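Local coordinates for protein metagenomic carboxyl esterase MGS0156 (Uncultured organism, PDB 5D8M) that probably hydrolyses carboxylic esters, using a core built like that of the alpha/beta hydrolases, at residues L89-G94 against L105-A110; C99-S104 against L210-P215; G128-A133 against G218-D223; E256-L261 against S315-N320. One frame throughout, in Å; residues are numbered along the deposited sequence.

In the fold
The chain folds round a parallel seven-stranded sheet whose order from 120-123 to 290-293 is consistent with the alpha/beta hydrolase fold. Contact 1, the innermost, packs on sheet strand 87-92. Contact 2 follows from the same loop and ties it by a disulfide to residues 210-215. The centres of contacts 1 and 2, and of 2 and 3, lie about 15 Å apart; contacts 2 and 3 nevertheless touch, and their segments alternate along the chain. Contact 4 comes last, its centre about 25 Å from that of contact 3, and joins a later loop to the end of helix 312-316 and the chain after it. Contacts 2 to 4 link connecting segments, their centres 17 to 19 Å from the chain's centre.

Contact 1 (L89-G94 against L105-A110); sequences LVLVPG and LLFDDA
The end of strand 87-92 runs into Pro93 and faces a type II beta turn from Leu105 to Asp108, with Pro93 CA and Leu106 CA 6.0 Å apart and no backbone bond between the two segments. The turn is closed by a weak hydrogen bond from Asp108 N to Leu105 O (3.0 Å), and Phe107 takes the positive phi of its third position. Leu106, at the second position, carries the contact. Its CG stands anti to the backbone N (chi1 -178°), which sends CD2 across to the strand. Leu106 CD2 rests on the Val92-Pro93 peptide, 3.5 Å from Val92 C, and lies alongside the base of Leu91, 3.7 Å from Leu91 CB. In alpha/beta hydrolases the loop leaving this strand commonly supplies part of the oxyanion hole, so the turn, later in the same connection, packs back on the start of what may be a functional loop. Leu106 also reaches Leu123 of edge strand 120-123 and His157 of strand 151-157. Pro93 CB and Leu106 CB meet at 4.2 Å. Leu91 has its CG anti to the carbonyl carbon, beside the backbone N, and from there its CD2 meets Phe107 CD2 obliquely at 4.4 Å. A further backbone bond, Ala110 N to Phe107 O (2.9 Å), follows as the chain heads toward helix 111-116, while Phe107 also packs on Arg324.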
loop_
_atom_site.group_PDB
_atom_site.type_symbol
_atom_site.label_atom_id
_atom_site.label_comp_id
_atom_site.label_asym_id
_atom_site.label_seq_id
_atom_site.Cartn_x
_atom_site.Cartn_y
_atom_site.Cartn_z
ATOM N N LEU A 89 10.373 0.743 10.331
ATOM C CA LEU A 89 9.256 0.695 9.417
ATOM C C LEU A 89 8.009 1.188 10.162
ATOM O O LEU A 89 7.597 0.604 11.165
ATOM C CB LEU A 89 9.054 -0.730 8.891
ATOM C CG LEU A 89 10.303 -1.439 8.362
ATOM C CD1 LEU A 89 9.966 -2.898 7.992
ATOM C CD2 LEU A 89 10.896 -0.690 7.167
ATOM N N VAL A 90 7.468 2.302 9.697
ATOM C CA VAL A 90 6.234 2.845 10.221
ATOM C C VAL A 90 5.100 2.413 9.297
ATOM O O VAL A 90 4.994 2.876 8.161
ATOM C CB VAL A 90 6.303 4.375 10.337
ATOM C CG1 VAL A 90 5.024 4.896 10.980
ATOM C CG2 VAL A 90 7.548 4.767 11.184
ATOM N N LEU A 91 4.277 1.509 9.804
ATOM C CA LEU A 91 3.210 0.863 9.063
ATOM C C LEU A 91 1.918 1.670 9.171
ATOM O O LEU A 91 1.460 1.937 10.253
ATOM C CB LEU A 91 2.979 -0.548 9.595
ATOM C CG LEU A 91 4.215 -1.428 9.765
ATOM C CD1 LEU A 91 3.888 -2.746 10.534
ATOM C CD2 LEU A 91 4.803 -1.726 8.395
ATOM N N VAL A 92 1.354 2.064 8.038
ATOM C CA VAL A 92 0.136 2.841 8.032
ATOM C C VAL A 92 -0.904 2.143 7.180
ATOM O O VAL A 92 -0.725 2.027 5.958
ATOM C CB VAL A 92 0.375 4.259 7.481
ATOM C CG1 VAL A 92 -0.895 5.081 7.563
ATOM C CG2 VAL A 92 1.543 4.936 8.225
ATOM N N PRO A 93 -2.020 1.710 7.803
ATOM C CA PRO A 93 -3.055 0.972 7.069
ATOM C C PRO A 93 -4.045 1.865 6.360
ATOM O O PRO A 93 -3.951 3.083 6.453
ATOM C CB PRO A 93 -3.762 0.178 8.171
ATOM C CG PRO A 93 -3.698 1.090 9.329
ATOM C CD PRO A 93 -2.318 1.759 9.247
ATOM N N GLY A 94 -5.025 1.250 5.711
ATOM C CA GLY A 94 -5.971 1.974 4.887
ATOM C C GLY A 94 -7.420 2.006 5.350
ATOM O O GLY A 94 -7.719 1.920 6.536
ATOM N N LEU A 105 -4.405 -6.938 11.529
ATOM C CA LEU A 105 -3.555 -5.769 11.677
ATOM C C LEU A 105 -2.520 -5.788 10.570
ATOM O O LEU A 105 -1.995 -6.854 10.250
ATOM C CB LEU A 105 -2.849 -5.764 13.043
ATOM C CG LEU A 105 -3.770 -5.714 14.249
ATOM C CD1 LEU A 105 -2.956 -5.913 15.545
ATOM C CD2 LEU A 105 -4.522 -4.356 14.246
ATOM N N LEU A 106 -2.216 -4.609 10.023
ATOM C CA LEU A 106 -1.346 -4.475 8.860
ATOM C C LEU A 106 -0.017 -5.230 9.037
ATOM O O LEU A 106 0.686 -5.032 10.022
ATOM C CB LEU A 106 -1.073 -2.994 8.576
ATOM C CG LEU A 106 -0.211 -2.705 7.333
ATOM C CD1 LEU A 106 -0.910 -3.128 6.097
ATOM C CD2 LEU A 106 0.170 -1.223 7.247
ATOM N N PHE A 107 0.299 -6.106 8.083
ATOM C CA PHE A 107 1.559 -6.859 8.078
ATOM C C PHE A 107 1.843 -7.598 9.373
ATOM O O PHE A 107 3.003 -7.807 9.742
ATOM C CB PHE A 107 2.737 -5.924 7.739
ATOM C CG PHE A 107 2.916 -5.712 6.248
ATOM C CD1 PHE A 107 3.251 -6.778 5.434
ATOM C CD2 PHE A 107 2.742 -4.462 5.673
ATOM C CE1 PHE A 107 3.391 -6.620 4.069
ATOM C CE2 PHE A 107 2.890 -4.271 4.309
ATOM C CZ PHE A 107 3.230 -5.342 3.501
ATOM N N ASP A 108 0.793 -7.997 10.083
ATOM C CA ASP A 108 1.004 -8.505 11.441
ATOM C C ASP A 108 1.883 -9.753 11.462
ATOM O O ASP A 108 2.723 -9.906 12.343
ATOM C CB ASP A 108 -0.331 -8.819 12.124
ATOM C CG ASP A 108 -0.278 -8.613 13.627
ATOM O OD1 ASP A 108 0.384 -7.640 14.099
ATOM O OD2 ASP A 108 -0.929 -9.404 14.337
ATOM N N ASP A 109 1.673 -10.645 10.496
ATOM C CA ASP A 109 2.431 -11.883 10.446
ATOM C C ASP A 109 3.840 -11.700 9.852
ATOM O O ASP A 109 4.639 -12.633 9.854
ATOM C CB ASP A 109 1.650 -12.941 9.661
ATOM C CG ASP A 109 1.270 -12.495 8.223
ATOM O OD1 ASP A 109 1.374 -11.284 7.833
ATOM O OD2 ASP A 109 0.826 -13.410 7.488
ATOM N N ALA A 110 4.141 -10.498 9.368
ATOM C CA ALA A 110 5.462 -10.183 8.808
ATOM C C ALA A 110 6.429 -9.510 9.793
ATOM O O ALA A 110 7.633 -9.482 9.573
ATOM C CB ALA A 110 5.305 -9.281 7.578
#

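Contact 2 (C99-S104 against L210-P215); sequences CVSESS and LSSCPP
A disulfide joins Cys99 SG to Cys213 SG at 2.1 Å and brings Cys99 CA within 4.9 Å of Cys213 CA. The two sulfurs leave their backbones differently: Cys99 SG is anti to its carbonyl carbon, whereas Cys213 SG stands between its backbone N and carbonyl carbon, the crowded position. The torsion about the S-S bond is 98°, close to a right angle and of right-handed sense, as in an unstrained bridge. Van der Waals contact is slight. Leu210 CD1 approaches Cys99 SG at 4.1 Å, and Ser212 sets its CB over the carbonyl of Cys99, 3.6 Å from Cys99 O. The polar link is made by one water. It stands 2.5 Å from Ser101 OG and donates to Ser212 O at 2.8 Å, so it bridges the Ser101 hydroxyl to the Ser212 carbonyl. Within 99-104 the chain is folded on itself by a carbonyl that accepts twice: Val100 O receives Ser103 N and Ser104 N, each at 2.9 Å. The contact lies at the surface, where the disulfide staples the loop between strand 87-92 and helix 111-116 to the one that joins helix 199-207 to helix 220-223. Arg129 and Trp130, just ahead of helix 132-143, hold the carbonyls of Cys213, Pro214 and Pro215, while Val100 and Ser103 lean on Leu313 of helix 312-316.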
loop_
_atom_site.group_PDB
_atom_site.type_symbol
_atom_site.label_atom_id
_atom_site.label_comp_id
_atom_site.label_asym_id
_atom_site.label_seq_id
_atom_site.Cartn_x
_atom_site.Cartn_y
_atom_site.Cartn_z
ATOM N N CYS A 99 -11.595 -0.765 11.539
ATOM C CA CYS A 99 -12.836 -1.460 11.841
ATOM C C CYS A 99 -12.676 -2.988 11.954
ATOM O O CYS A 99 -13.503 -3.669 12.575
ATOM C CB CYS A 99 -13.878 -1.128 10.758
ATOM S SG CYS A 99 -14.058 0.675 10.470
ATOM N N VAL A 100 -11.644 -3.548 11.338
ATOM C CA VAL A 100 -11.456 -4.996 11.415
ATOM C C VAL A 100 -10.224 -5.347 12.244
ATOM O O VAL A 100 -9.668 -6.429 12.089
ATOM C CB VAL A 100 -11.351 -5.653 9.991
ATOM C CG1 VAL A 100 -12.685 -5.489 9.236
ATOM C CG2 VAL A 100 -10.198 -5.086 9.187
ATOM N N SER A 101 -9.813 -4.438 13.133
ATOM C CA SER A 101 -8.599 -4.653 13.923
ATOM C C SER A 101 -8.619 -5.932 14.763
ATOM O O SER A 101 -7.568 -6.473 15.064
ATOM C CB SER A 101 -8.328 -3.465 14.847
ATOM O OG SER A 101 -9.352 -3.339 15.809
ATOM N N GLU A 102 -9.798 -6.425 15.130
ATOM C CA GLU A 102 -9.882 -7.680 15.890
ATOM C C GLU A 102 -9.478 -8.898 15.062
ATOM O O GLU A 102 -9.067 -9.926 15.607
ATOM C CB GLU A 102 -11.299 -7.885 16.425
ATOM C CG GLU A 102 -11.644 -7.004 17.595
ATOM C CD GLU A 102 -10.988 -7.465 18.880
ATOM O OE1 GLU A 102 -10.219 -6.674 19.468
ATOM O OE2 GLU A 102 -11.254 -8.614 19.307
ATOM N N SER A 103 -9.613 -8.775 13.744
ATOM C CA SER A 103 -9.347 -9.865 12.815
ATOM C C SER A 103 -8.027 -9.671 12.081
ATOM O O SER A 103 -7.410 -10.640 11.637
ATOM C CB SER A 103 -10.484 -9.980 11.778
ATOM O OG SER A 103 -11.743 -9.955 12.412
ATOM N N SER A 104 -7.602 -8.422 11.915
ATOM C CA SER A 104 -6.445 -8.153 11.055
ATOM C C SER A 104 -5.729 -6.867 11.395
ATOM O O SER A 104 -6.369 -5.833 11.525
ATOM C CB SER A 104 -6.893 -8.095 9.582
ATOM O OG SER A 104 -5.779 -7.906 8.716
ATOM N N LEU A 210 -19.958 1.320 15.280
ATOM C CA LEU A 210 -19.125 0.123 15.273
ATOM C C LEU A 210 -18.215 0.184 16.493
ATOM O O LEU A 210 -17.680 1.255 16.825
ATOM C CB LEU A 210 -18.304 0.022 13.986
ATOM C CG LEU A 210 -19.015 -0.069 12.617
ATOM C CD1 LEU A 210 -18.009 0.060 11.503
ATOM C CD2 LEU A 210 -19.799 -1.377 12.458
ATOM N N SER A 211 -18.035 -0.949 17.157
ATOM C CA SER A 211 -17.289 -0.956 18.413
ATOM C C SER A 211 -15.769 -0.890 18.199
ATOM O O SER A 211 -15.015 -0.756 19.162
ATOM C CB SER A 211 -17.649 -2.206 19.230
ATOM O OG SER A 211 -17.310 -3.383 18.516
ATOM N N SER A 212 -15.322 -0.965 16.947
ATOM C CA SER A 212 -13.887 -0.958 16.666
ATOM C C SER A 212 -13.390 0.261 15.887
ATOM O O SER A 212 -12.192 0.420 15.710
ATOM C CB SER A 212 -13.490 -2.221 15.907
ATOM O OG SER A 212 -13.378 -3.316 16.812
ATOM N N CYS A 213 -14.286 1.115 15.415
ATOM C CA CYS A 213 -13.831 2.327 14.721
ATOM C C CYS A 213 -14.870 3.433 14.861
ATOM O O CYS A 213 -16.074 3.192 14.767
ATOM C CB CYS A 213 -13.500 2.028 13.233
ATOM S SG CYS A 213 -14.878 1.375 12.257
ATOM N N PRO A 214 -14.410 4.657 15.140
ATOM C CA PRO A 214 -15.336 5.781 15.308
ATOM C C PRO A 214 -15.922 6.156 13.943
ATOM O O PRO A 214 -15.292 5.871 12.939
ATOM C CB PRO A 214 -14.437 6.906 15.864
ATOM C CG PRO A 214 -13.079 6.568 15.317
ATOM C CD PRO A 214 -13.000 5.060 15.283
ATOM N N PRO A 215 -17.105 6.778 13.913
ATOM C CA PRO A 215 -17.700 7.234 12.651
ATOM C C PRO A 215 -16.959 8.415 12.025
ATOM O O PRO A 215 -16.313 9.197 12.736
ATOM C CB PRO A 215 -19.102 7.664 13.064
ATOM C CG PRO A 215 -18.953 8.054 14.522
ATOM C CD PRO A 215 -17.937 7.113 15.087
HETATM O O HOH W 1 -9.862 -1.006 16.455
#

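Contact 3 (G128-A133 against G218-D223); sequences GRWGSA and GTEALD
The N-cap residue of helix 132-143, Gly131, meets the first turn of helix 220-223 so closely that Gly131 CA and Ala221 CA are 4.1 Å apart. Glycine suits this spot, since a beta carbon here would come within about 3.3 Å of Glu220 O. Glu220 carries the contact. Its CG sits in the crowded position between backbone N and carbonyl carbon (chi1 59°), and the chain then runs extended over the Trp130-Gly131 peptide. Glu220 OE2 takes the Gly131 N-H at 2.8 Å, nearly straight (161°), on its anti lone pair; OE1 is held by Glu217 N. With both oxygens engaged, the carboxylate lies alongside Trp130, its plane 20° from that of the indole, whose NE1 bonds Pro215 O. An alanine in place of Glu220 would remove both carboxylate bonds and would probably loosen the approach to helix 132-143 and the hold on Glu217 N. Ala221 CB fills in against Arg129 O at 3.6 Å. Helix 132-143 belongs to the beta-alpha-beta crossover from edge strand 120-123 to strand 151-157; the short helix lies in the excursion after strand 178-184, where alpha/beta hydrolases often insert a lid.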
loop_
_atom_site.group_PDB
_atom_site.type_symbol
_atom_site.label_atom_id
_atom_site.label_comp_id
_atom_site.label_asym_id
_atom_site.label_seq_id
_atom_site.Cartn_x
_atom_site.Cartn_y
_atom_site.Cartn_z
ATOM N N GLY A 128 -10.302 4.393 10.459
ATOM C CA GLY A 128 -10.754 3.582 9.343
ATOM C C GLY A 128 -11.814 4.283 8.501
ATOM O O GLY A 128 -11.965 3.985 7.312
ATOM N N ARG A 129 -12.557 5.204 9.117
ATOM C CA ARG A 129 -13.608 5.925 8.419
ATOM C C ARG A 129 -13.373 7.444 8.353
ATOM O O ARG A 129 -14.313 8.219 8.165
ATOM C CB ARG A 129 -14.950 5.618 9.089
ATOM C CG ARG A 129 -15.258 4.119 9.120
ATOM C CD ARG A 129 -16.701 3.871 9.487
ATOM N NE ARG A 129 -16.936 3.937 10.927
ATOM C CZ ARG A 129 -18.128 3.763 11.485
ATOM N NH1 ARG A 129 -18.272 3.820 12.801
ATOM N NH2 ARG A 129 -19.185 3.547 10.725
ATOM N N TRP A 130 -12.118 7.865 8.489
ATOM C CA TRP A 130 -11.779 9.290 8.546
ATOM C C TRP A 130 -11.042 9.752 7.287
ATOM O O TRP A 130 -10.410 8.946 6.635
ATOM C CB TRP A 130 -10.907 9.571 9.768
ATOM C CG TRP A 130 -11.676 9.516 11.075
ATOM C CD1 TRP A 130 -13.026 9.389 11.238
ATOM C CD2 TRP A 130 -11.121 9.618 12.390
ATOM N NE1 TRP A 130 -13.348 9.406 12.583
ATOM C CE2 TRP A 130 -12.190 9.546 13.306
ATOM C CE3 TRP A 130 -9.825 9.753 12.881
ATOM C CZ2 TRP A 130 -11.997 9.605 14.686
ATOM C CZ3 TRP A 130 -9.636 9.807 14.257
ATOM C CH2 TRP A 130 -10.714 9.747 15.138
ATOM N N GLY A 131 -11.087 11.054 6.986
ATOM C CA GLY A 131 -10.445 11.591 5.798
ATOM C C GLY A 131 -8.929 11.654 5.956
ATOM O O GLY A 131 -8.393 11.493 7.056
ATOM N N SER A 132 -8.235 11.885 4.849
ATOM C CA SER A 132 -6.777 11.921 4.861
ATOM C C SER A 132 -6.183 13.050 5.724
ATOM O O SER A 132 -5.166 12.842 6.356
ATOM C CB SER A 132 -6.257 12.036 3.435
ATOM O OG SER A 132 -6.410 10.793 2.781
ATOM N N ALA A 133 -6.810 14.230 5.757
ATOM C CA ALA A 133 -6.283 15.317 6.575
ATOM C C ALA A 133 -6.284 14.964 8.064
ATOM O O ALA A 133 -5.310 15.227 8.786
ATOM C CB ALA A 133 -7.067 16.604 6.344
ATOM N N GLY A 218 -19.907 13.080 7.073
ATOM C CA GLY A 218 -20.279 13.071 5.671
ATOM C C GLY A 218 -19.752 11.842 4.961
ATOM O O GLY A 218 -20.076 10.717 5.334
ATOM N N THR A 219 -18.924 12.063 3.942
ATOM C CA THR A 219 -18.231 10.974 3.273
ATOM C C THR A 219 -16.728 11.256 3.223
ATOM O O THR A 219 -16.083 10.983 2.213
ATOM C CB THR A 219 -18.746 10.760 1.840
ATOM O OG1 THR A 219 -18.550 11.965 1.084
ATOM C CG2 THR A 219 -20.236 10.393 1.849
ATOM N N GLU A 220 -16.179 11.786 4.316
ATOM C CA GLU A 220 -14.782 12.248 4.354
ATOM C C GLU A 220 -13.750 11.202 3.893
ATOM O O GLU A 220 -12.819 11.513 3.140
ATOM C CB GLU A 220 -14.425 12.745 5.770
ATOM C CG GLU A 220 -14.573 11.720 6.920
ATOM C CD GLU A 220 -14.145 12.295 8.296
ATOM O OE1 GLU A 220 -15.026 12.591 9.132
ATOM O OE2 GLU A 220 -12.927 12.443 8.548
ATOM N N ALA A 221 -13.916 9.965 4.330
ATOM C CA ALA A 221 -12.981 8.898 3.977
ATOM C C ALA A 221 -12.991 8.599 2.463
ATOM O O ALA A 221 -11.932 8.499 1.819
ATOM C CB ALA A 221 -13.316 7.635 4.769
ATOM N N LEU A 222 -14.192 8.475 1.900
ATOM C CA LEU A 222 -14.331 8.215 0.463
ATOM C C LEU A 222 -13.964 9.424 -0.384
ATOM O O LEU A 222 -13.424 9.265 -1.475
ATOM C CB LEU A 222 -15.758 7.768 0.107
ATOM C CG LEU A 222 -16.063 6.286 0.349
ATOM C CD1 LEU A 222 -14.934 5.389 -0.146
ATOM C CD2 LEU A 222 -16.306 6.061 1.834
ATOM N N ASP A 223 -14.244 10.633 0.099
ATOM C CA ASP A 223 -13.817 11.844 -0.616
ATOM C C ASP A 223 -12.313 11.825 -0.883
ATOM O O ASP A 223 -11.829 12.308 -1.911
ATOM C CB ASP A 223 -14.154 13.098 0.181
ATOM C CG ASP A 223 -15.643 13.339 0.299
ATOM O OD1 ASP A 223 -16.425 12.708 -0.439
ATOM O OD2 ASP A 223 -16.026 14.163 1.155
#

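Contact 4 (E256-L261 against S315-N320); sequences ETSAIL and SVISKN
Ser258 OG takes two bonds here: from the backbone N-H of Lys319, at 3.1 Å between Lys319 N and Ser258 OG, and from a water 2.9 Å from that oxygen. The same water accepts from Asn320 ND2, whose amide is further held by Met304 O and, through OD1, by Phe306 N. An alanine in place of Ser258 would remove the acceptor and would probably leave Lys319 N and this water less firmly held. A similar bond runs the other way between the segments: Ala259 N donates to Ser318 OG at 3.0 Å. Next along, Ile260 N reaches Val316 O at 3.1 Å from above the carbonyl plane (33° out), where an inverse gamma turn centred on Ile317 ends helix 312-316. Beyond these bonds, Ile260 crosses Val316 obliquely, CD1 on CG2 at 3.7 Å, and its CG2 runs beside Ile317 CG1. Lys319, bent at chi2, presses CB onto Glu256 O at 3.4 Å; its NZ makes a long salt bridge to Glu256 OE1 at 4.0 Å. A second water joins Glu256 O to Lys319 O. The contact thus couples the loop between strand 244-248 and helix 262-269 to the chain between helices 312-316 and 324-338.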
loop_
_atom_site.group_PDB
_atom_site.type_symbol
_atom_site.label_atom_id
_atom_site.label_comp_id
_atom_site.label_asym_id
_atom_site.label_seq_id
_atom_site.Cartn_x
_atom_site.Cartn_y
_atom_site.Cartn_z
ATOM N N GLU A 256 -7.612 -16.137 -8.375
ATOM C CA GLU A 256 -6.783 -15.992 -7.171
ATOM C C GLU A 256 -7.093 -14.707 -6.410
ATOM O O GLU A 256 -6.322 -14.266 -5.548
ATOM C CB GLU A 256 -5.297 -16.050 -7.530
ATOM C CG GLU A 256 -4.862 -17.410 -8.112
ATOM C CD GLU A 256 -5.147 -18.603 -7.180
ATOM O OE1 GLU A 256 -5.126 -18.436 -5.938
ATOM O OE2 GLU A 256 -5.387 -19.727 -7.695
ATOM N N THR A 257 -8.236 -14.114 -6.722
ATOM C CA THR A 257 -8.717 -12.913 -6.059
ATOM C C THR A 257 -9.826 -13.346 -5.074
ATOM O O THR A 257 -10.681 -14.144 -5.435
ATOM C CB THR A 257 -9.250 -11.871 -7.101
ATOM O OG1 THR A 257 -8.167 -11.391 -7.930
ATOM C CG2 THR A 257 -9.915 -10.682 -6.420
ATOM N N SER A 258 -9.765 -12.859 -3.835
ATOM C CA SER A 258 -10.742 -13.201 -2.794
ATOM C C SER A 258 -12.193 -12.998 -3.219
ATOM O O SER A 258 -12.510 -12.016 -3.873
ATOM C CB SER A 258 -10.487 -12.361 -1.519
ATOM O OG SER A 258 -9.262 -12.707 -0.910
ATOM N N ALA A 259 -13.064 -13.921 -2.809
ATOM C CA ALA A 259 -14.471 -13.879 -3.196
ATOM C C ALA A 259 -15.072 -12.498 -2.941
ATOM O O ALA A 259 -15.721 -11.939 -3.805
ATOM C CB ALA A 259 -15.253 -14.949 -2.459
ATOM N N ILE A 260 -14.791 -11.932 -1.772
ATOM C CA ILE A 260 -15.402 -10.678 -1.364
ATOM C C ILE A 260 -14.997 -9.550 -2.323
ATOM O O ILE A 260 -15.747 -8.592 -2.513
ATOM C CB ILE A 260 -15.013 -10.303 0.103
ATOM C CG1 ILE A 260 -15.916 -9.193 0.639
ATOM C CG2 ILE A 260 -13.528 -9.928 0.224
ATOM C CD1 ILE A 260 -17.234 -9.706 1.154
ATOM N N LEU A 261 -13.833 -9.689 -2.950
ATOM C CA LEU A 261 -13.295 -8.642 -3.820
ATOM C C LEU A 261 -13.695 -8.839 -5.289
ATOM O O LEU A 261 -13.617 -7.917 -6.094
ATOM C CB LEU A 261 -11.773 -8.596 -3.718
ATOM C CG LEU A 261 -11.178 -8.255 -2.352
ATOM C CD1 LEU A 261 -9.660 -8.290 -2.489
ATOM C CD2 LEU A 261 -11.662 -6.879 -1.850
ATOM N N SER A 315 -13.740 -16.204 5.995
ATOM C CA SER A 315 -14.109 -17.134 4.949
ATOM C C SER A 315 -14.289 -16.471 3.582
ATOM O O SER A 315 -13.928 -17.061 2.575
ATOM C CB SER A 315 -15.386 -17.865 5.337
ATOM O OG SER A 315 -15.133 -18.731 6.430
ATOM N N VAL A 316 -14.833 -15.254 3.543
ATOM C CA VAL A 316 -15.096 -14.603 2.262
ATOM C C VAL A 316 -13.832 -13.934 1.719
ATOM O O VAL A 316 -13.723 -13.694 0.523
ATOM C CB VAL A 316 -16.251 -13.589 2.368
ATOM C CG1 VAL A 316 -17.506 -14.310 2.860
ATOM C CG2 VAL A 316 -15.887 -12.419 3.285
ATOM N N ILE A 317 -12.863 -13.673 2.594
ATOM C CA ILE A 317 -11.541 -13.235 2.175
ATOM C C ILE A 317 -10.753 -14.502 1.843
ATOM O O ILE A 317 -9.798 -14.881 2.530
ATOM C CB ILE A 317 -10.895 -12.370 3.268
ATOM C CG1 ILE A 317 -11.844 -11.200 3.579
ATOM C CG2 ILE A 317 -9.495 -11.853 2.859
ATOM C CD1 ILE A 317 -11.437 -10.350 4.752
ATOM N N SER A 318 -11.192 -15.158 0.773
ATOM C CA SER A 318 -10.854 -16.551 0.483
ATOM C C SER A 318 -9.491 -16.778 -0.182
ATOM O O SER A 318 -9.075 -17.910 -0.346
ATOM C CB SER A 318 -11.932 -17.148 -0.418
ATOM O OG SER A 318 -11.954 -16.439 -1.646
ATOM N N LYS A 319 -8.797 -15.716 -0.578
ATOM C CA LYS A 319 -7.490 -15.890 -1.227
ATOM C C LYS A 319 -6.435 -15.008 -0.553
ATOM O O LYS A 319 -5.741 -14.242 -1.217
ATOM C CB LYS A 319 -7.593 -15.572 -2.728
ATOM C CG LYS A 319 -8.515 -16.543 -3.510
ATOM C CD LYS A 319 -7.925 -17.961 -3.502
ATOM C CE LYS A 319 -8.842 -18.943 -4.233
ATOM N NZ LYS A 319 -8.243 -20.310 -4.288
ATOM N N ASN A 320 -6.310 -15.140 0.764
ATOM C CA ASN A 320 -5.516 -14.224 1.588
ATOM C C ASN A 320 -4.054 -14.647 1.735
ATOM O O ASN A 320 -3.242 -13.924 2.315
ATOM C CB ASN A 320 -6.167 -14.101 2.971
ATOM C CG ASN A 320 -5.585 -12.965 3.798
ATOM O OD1 ASN A 320 -5.011 -13.187 4.863
ATOM N ND2 ASN A 320 -5.731 -11.754 3.312
HETATM O O HOH W 2 -4.738 -13.077 -3.627
HETATM O O HOH W 3 -7.036 -11.551 0.639
#